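PDB 3A2Q: 6-aminohexanoate-cyclic-dimer hydrolase from Arthrobacter sp., which hydrolyses the cyclic dimer of 6-aminohexanoate, a nylon-6 byproduct, opening the ring to give the linear dimer. Local coordinates for residues Y457-E460 with D461-L464; L464-A467 with A468-E471. The protein carries 1 engineered substitution. All coordinates share one frame; numbering follows the deposited sequence.

Contact 1. Residues Y457-E460 with D461-L464; sequences YGRE and DLLL
Two bends, at chi2 (-51°) and chi3 (-58°), curl the side chain of Arg459 back so that its guanidinium meets the carboxylate of Asp461 two residues on; Asp461 answers with CG set between its backbone N and carbonyl carbon. The salt bridge is bidentate and side-on. Arg459 NE donates to Asp461 OD1 at 2.9 Å, and Arg459 NH2 to Asp461 OD2 at 2.8 Å, nearly straight. Both oxygens offer their syn lone pairs and the two flat groups are 21° from coplanar, which fixes the rotation of each. Leu462 lies over one face of the guanidinium, its CD1 offset toward the rim and its CG 3.2 Å from Arg459 NH2. With only an alanine here the guanidinium and both its bonds are gone, and the Asp461 carboxylate would probably lose its charged mate and Leu462 the flat surface it packs on.

Arg459 is also the N-cap residue of helix 460-473. Its carbonyl O takes the N-H of Leu463 at 3.1 Å, and Glu460 O takes that of Leu464 at 2.8 Å, the opening bonds of the helix. A water donates to Gly458 O at 2.8 Å and, over a longer 3.3 Å, to Asp461 OD1, linking the loop to the first turn.

The carboxylate of the buried Glu460 is bound by Arg193 in a salt bridge and by Thr190 in a hydrogen bond, and Thr190 OG1 also receives Gly458 N. Residues 457-459 lead from strand 448-455 into helix 460-473, with Leu463 packed on Ile453 and Ala455 of that strand and Leu464 against helix 219-229.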
ATOM      1  N   TYR A 457      -6.794 -16.429   4.357  1.00 23.85           N
ATOM      2  CA  TYR A 457      -6.270 -15.746   5.544  1.00 23.61           C
ATOM      3  C   TYR A 457      -4.981 -16.415   6.030  1.00 24.24           C
ATOM      4  O   TYR A 457      -4.964 -17.621   6.300  1.00 27.42           O
ATOM      5  CB  TYR A 457      -7.312 -15.802   6.663  1.00 21.41           C
ATOM      6  CG  TYR A 457      -7.113 -14.805   7.786  1.00 22.91           C
ATOM      7  CD1 TYR A 457      -7.649 -13.521   7.705  1.00 26.27           C
ATOM      8  CD2 TYR A 457      -6.400 -15.150   8.933  1.00 24.51           C
ATOM      9  CE1 TYR A 457      -7.481 -12.603   8.743  1.00 31.91           C
ATOM     10  CE2 TYR A 457      -6.224 -14.242   9.975  1.00 29.29           C
ATOM     11  CZ  TYR A 457      -6.766 -12.970   9.873  1.00 34.84           C
ATOM     12  OH  TYR A 457      -6.581 -12.064  10.893  1.00 39.88           O
ATOM     13  N   GLY A 458      -3.910 -15.633   6.127  1.00 22.70           N
ATOM     14  CA  GLY A 458      -2.638 -16.146   6.601  1.00 25.31           C
ATOM     15  C   GLY A 458      -1.766 -16.931   5.633  1.00 24.62           C
ATOM     16  O   GLY A 458      -0.677 -17.362   6.007  1.00 25.45           O
ATOM     17  N   ARG A 459      -2.207 -17.097   4.394  1.00 23.90           N
ATOM     18  CA  ARG A 459      -1.429 -17.874   3.433  1.00 25.04           C
ATOM     19  C   ARG A 459      -0.511 -17.104   2.477  1.00 24.46           C
ATOM     20  O   ARG A 459      -0.532 -17.335   1.263  1.00 23.94           O
ATOM     21  CB  ARG A 459      -2.357 -18.776   2.617  1.00 23.46           C
ATOM     22  CG  ARG A 459      -3.170 -19.765   3.439  1.00 28.03           C
ATOM     23  CD  ARG A 459      -2.284 -20.545   4.394  1.00 29.51           C
ATOM     24  NE  ARG A 459      -1.218 -21.280   3.719  1.00 28.79           N
ATOM     25  CZ  ARG A 459      -1.379 -22.447   3.103  1.00 37.00           C
ATOM     26  NH1 ARG A 459      -2.570 -23.027   3.065  1.00 37.56           N
ATOM     27  NH2 ARG A 459      -0.338 -23.045   2.539  1.00 37.34           N
ATOM     28  N   GLU A 460       0.303 -16.208   3.023  1.00 24.35           N
ATOM     29  CA  GLU A 460       1.248 -15.460   2.203  1.00 23.50           C
ATOM     30  C   GLU A 460       2.226 -16.438   1.559  1.00 26.57           C
ATOM     31  O   GLU A 460       2.771 -16.171   0.493  1.00 25.24           O
ATOM     32  CB  GLU A 460       2.029 -14.450   3.047  1.00 24.80           C
ATOM     33  CG  GLU A 460       1.279 -13.162   3.328  1.00 25.96           C
ATOM     34  CD  GLU A 460       0.507 -13.196   4.626  1.00 26.81           C
ATOM     35  OE1 GLU A 460      -0.157 -14.213   4.902  1.00 26.31           O
ATOM     36  OE2 GLU A 460       0.562 -12.193   5.364  1.00 23.70           O
ATOM     37  N   ASP A 461       2.451 -17.577   2.208  1.00 26.14           N
ATOM     38  CA  ASP A 461       3.370 -18.562   1.653  1.00 28.06           C
ATOM     39  C   ASP A 461       2.920 -19.005   0.260  1.00 26.58           C
ATOM     40  O   ASP A 461       3.718 -19.002  -0.678  1.00 28.77           O
ATOM     41  CB  ASP A 461       3.513 -19.766   2.601  1.00 32.51           C
ATOM     42  CG  ASP A 461       2.197 -20.474   2.861  1.00 36.10           C
ATOM     43  OD1 ASP A 461       1.209 -19.800   3.219  1.00 33.53           O
ATOM     44  OD2 ASP A 461       2.155 -21.715   2.718  1.00 41.96           O
ATOM     45  N   LEU A 462       1.648 -19.370   0.118  1.00 25.83           N
ATOM     46  CA  LEU A 462       1.115 -19.792  -1.175  1.00 26.06           C
ATOM     47  C   LEU A 462       1.086 -18.607  -2.128  1.00 26.34           C
ATOM     48  O   LEU A 462       1.432 -18.726  -3.309  1.00 24.31           O
ATOM     49  CB  LEU A 462      -0.310 -20.330  -1.030  1.00 30.99           C
ATOM     50  CG  LEU A 462      -0.525 -21.655  -0.303  1.00 37.76           C
ATOM     51  CD1 LEU A 462      -2.017 -21.983  -0.312  1.00 41.69           C
ATOM     52  CD2 LEU A 462       0.271 -22.761  -0.990  1.00 40.80           C
ATOM     53  N   LEU A 463       0.677 -17.459  -1.604  1.00 25.49           N
ATOM     54  CA  LEU A 463       0.591 -16.254  -2.416  1.00 24.58           C
ATOM     55  C   LEU A 463       1.932 -15.886  -3.047  1.00 25.84           C
ATOM     56  O   LEU A 463       2.001 -15.634  -4.247  1.00 28.02           O
ATOM     57  CB  LEU A 463       0.083 -15.087  -1.568  1.00 26.80           C
ATOM     58  CG  LEU A 463      -0.182 -13.774  -2.304  1.00 27.11           C
ATOM     59  CD1 LEU A 463      -1.277 -13.971  -3.352  1.00 31.50           C
ATOM     60  CD2 LEU A 463      -0.587 -12.720  -1.298  1.00 29.10           C
ATOM     61  N   LEU A 464       2.992 -15.860  -2.246  1.00 25.95           N
ATOM     62  CA  LEU A 464       4.314 -15.503  -2.753  1.00 25.72           C
ATOM     63  C   LEU A 464       4.848 -16.572  -3.689  1.00 27.53           C
ATOM     64  O   LEU A 464       5.641 -16.285  -4.585  1.00 25.90           O
ATOM     65  CB  LEU A 464       5.293 -15.284  -1.598  1.00 24.92           C
ATOM     66  CG  LEU A 464       4.977 -14.099  -0.681  1.00 29.88           C
ATOM     67  CD1 LEU A 464       5.927 -14.082   0.500  1.00 31.28           C
ATOM     68  CD2 LEU A 464       5.074 -12.807  -1.472  1.00 38.20           C
TER
HETATM   69  O   HOH W   1       2.034 -17.630   5.504  1.00 35.17           O

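Contact 2. Residues L464-A467 with A468-E471; sequences LQVA and AQLE
Gln469 lays the first part of its side chain over the preceding turn: its CG sits 3.2 Å from Gln465 O, and OE1 runs on past Val466, 4.0 Å from Val466 CA and 4.3 Å from Val466 CG2. With CG anti to the carbonyl carbon (chi1 -54°) and the chain extended beyond it, the amide is carried out past the backbone, where OE1 accepts a hydrogen bond from His293.

Ala468, one residue earlier, brings its methyl against two carbonyls of the turn before, with CB 3.4 Å from Leu464 O. On another side of the helix, Leu470 rests its CG 3.7 Å from Val466 O.

Four successive i to i+4 bonds bind the two turns, as in a regular alpha-helix. The first, Ala468 N to Leu464 O, is 3.0 Å long, and the last, Glu471 N to Ala467 O, is 2.9 Å.

The polar ends are held by other parts of the chain. Gln465 NE2 donates to Gly250 O, and Glu471 OE2, at the end of an extended chain, accepts the N-H of Val219 at the start of helix 219-229.

The contact joins successive turns of one helix, away from the substrate pocket. Val466 and Leu470 meet Leu288 of helix 275-290, Ala467 and Leu470 press on Leu438 of strand 435-442, and Leu464 with Ala467 faces helix 219-229, so this middle part of helix 460-473 is wedged between two helices and the central sheet.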
ATOM      1  N   LEU A 464       2.992 -15.860  -2.246  1.00 25.95           N
ATOM      2  CA  LEU A 464       4.314 -15.503  -2.753  1.00 25.72           C
ATOM      3  C   LEU A 464       4.848 -16.572  -3.689  1.00 27.53           C
ATOM      4  O   LEU A 464       5.641 -16.285  -4.585  1.00 25.90           O
ATOM      5  CB  LEU A 464       5.293 -15.284  -1.598  1.00 24.92           C
ATOM      6  CG  LEU A 464       4.977 -14.099  -0.681  1.00 29.88           C
ATOM      7  CD1 LEU A 464       5.927 -14.082   0.500  1.00 31.28           C
ATOM      8  CD2 LEU A 464       5.074 -12.807  -1.472  1.00 38.20           C
ATOM      9  N   GLN A 465       4.414 -17.810  -3.480  1.00 26.57           N
ATOM     10  CA  GLN A 465       4.843 -18.902  -4.338  1.00 23.98           C
ATOM     11  C   GLN A 465       4.265 -18.727  -5.741  1.00 27.87           C
ATOM     12  O   GLN A 465       4.987 -18.829  -6.736  1.00 27.20           O
ATOM     13  CB  GLN A 465       4.411 -20.237  -3.731  1.00 25.31           C
ATOM     14  CG  GLN A 465       5.347 -20.710  -2.638  1.00 28.09           C
ATOM     15  CD  GLN A 465       4.717 -21.748  -1.739  1.00 28.36           C
ATOM     16  OE1 GLN A 465       3.710 -22.363  -2.089  1.00 32.67           O
ATOM     17  NE2 GLN A 465       5.311 -21.953  -0.569  1.00 31.16           N
ATOM     18  N   VAL A 466       2.968 -18.448  -5.826  1.00 25.29           N
ATOM     19  CA  VAL A 466       2.336 -18.253  -7.127  1.00 25.01           C
ATOM     20  C   VAL A 466       2.779 -16.932  -7.750  1.00 25.32           C
ATOM     21  O   VAL A 466       2.891 -16.815  -8.971  1.00 25.17           O
ATOM     22  CB  VAL A 466       0.801 -18.286  -7.020  1.00 26.14           C
ATOM     23  CG1 VAL A 466       0.175 -17.993  -8.380  1.00 26.51           C
ATOM     24  CG2 VAL A 466       0.354 -19.660  -6.547  1.00 31.37           C
ATOM     25  N   ALA A 467       3.043 -15.937  -6.914  1.00 23.72           N
ATOM     26  CA  ALA A 467       3.487 -14.653  -7.431  1.00 25.70           C
ATOM     27  C   ALA A 467       4.841 -14.877  -8.104  1.00 29.17           C
ATOM     28  O   ALA A 467       5.133 -14.300  -9.150  1.00 27.35           O
ATOM     29  CB  ALA A 467       3.621 -13.643  -6.297  1.00 27.37           C
ATOM     30  N   ALA A 468       5.665 -15.727  -7.500  1.00 29.60           N
ATOM     31  CA  ALA A 468       6.980 -16.022  -8.055  1.00 31.54           C
ATOM     32  C   ALA A 468       6.842 -16.703  -9.415  1.00 31.11           C
ATOM     33  O   ALA A 468       7.621 -16.432 -10.329  1.00 31.44           O
ATOM     34  CB  ALA A 468       7.771 -16.911  -7.099  1.00 33.33           C
ATOM     35  N   GLN A 469       5.851 -17.581  -9.552  1.00 30.86           N
ATOM     36  CA  GLN A 469       5.633 -18.277 -10.820  1.00 30.99           C
ATOM     37  C   GLN A 469       5.220 -17.291 -11.913  1.00 30.46           C
ATOM     38  O   GLN A 469       5.662 -17.394 -13.055  1.00 27.29           O
ATOM     39  CB  GLN A 469       4.546 -19.349 -10.671  1.00 30.06           C
ATOM     40  CG  GLN A 469       4.796 -20.348  -9.550  1.00 30.05           C
ATOM     41  CD  GLN A 469       3.771 -21.462  -9.527  1.00 35.29           C
ATOM     42  OE1 GLN A 469       2.598 -21.251  -9.820  1.00 34.58           O
ATOM     43  NE2 GLN A 469       4.211 -22.660  -9.162  1.00 40.56           N
ATOM     44  N   LEU A 470       4.367 -16.334 -11.561  1.00 30.63           N
ATOM     45  CA  LEU A 470       3.914 -15.342 -12.530  1.00 31.02           C
ATOM     46  C   LEU A 470       5.039 -14.391 -12.912  1.00 29.60           C
ATOM     47  O   LEU A 470       5.106 -13.914 -14.041  1.00 32.34           O
ATOM     48  CB  LEU A 470       2.728 -14.554 -11.970  1.00 24.97           C
ATOM     49  CG  LEU A 470       1.386 -15.285 -12.034  1.00 29.71           C
ATOM     50  CD1 LEU A 470       0.318 -14.465 -11.322  1.00 32.73           C
ATOM     51  CD2 LEU A 470       1.008 -15.523 -13.495  1.00 27.96           C
ATOM     52  N   GLU A 471       5.917 -14.118 -11.957  1.00 29.61           N
ATOM     53  CA  GLU A 471       7.061 -13.248 -12.180  1.00 30.40           C
ATOM     54  C   GLU A 471       7.970 -13.902 -13.223  1.00 34.51           C
ATOM     55  O   GLU A 471       8.622 -13.220 -14.016  1.00 33.49           O
ATOM     56  CB  GLU A 471       7.811 -13.063 -10.862  1.00 27.55           C
ATOM     57  CG  GLU A 471       9.033 -12.175 -10.922  1.00 33.20           C
ATOM     58  CD  GLU A 471       9.683 -12.034  -9.561  1.00 35.83           C
ATOM     59  OE1 GLU A 471       9.970 -13.078  -8.933  1.00 34.01           O
ATOM     60  OE2 GLU A 471       9.902 -10.889  -9.111  1.00 31.01           O
TER

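How the contacts relate
Following the chain from its N-terminal end, strand 448-455 runs into the short loop of contact 1, which closes the turn where helix 460-473 begins. Contact 2 takes up the same helix at Leu464, the residue the two share, and carries it two turns further; the contacts follow in series rather than nest or cross, and neither closes a long loop. Their centres are about 11 Å apart. Contact 1 ties the helix start to the strand before it and to the loop holding Thr190 and Arg193. Contact 2 ties the later turns to helix 275-290 and strand 435-442, while helix 219-229 flanks both.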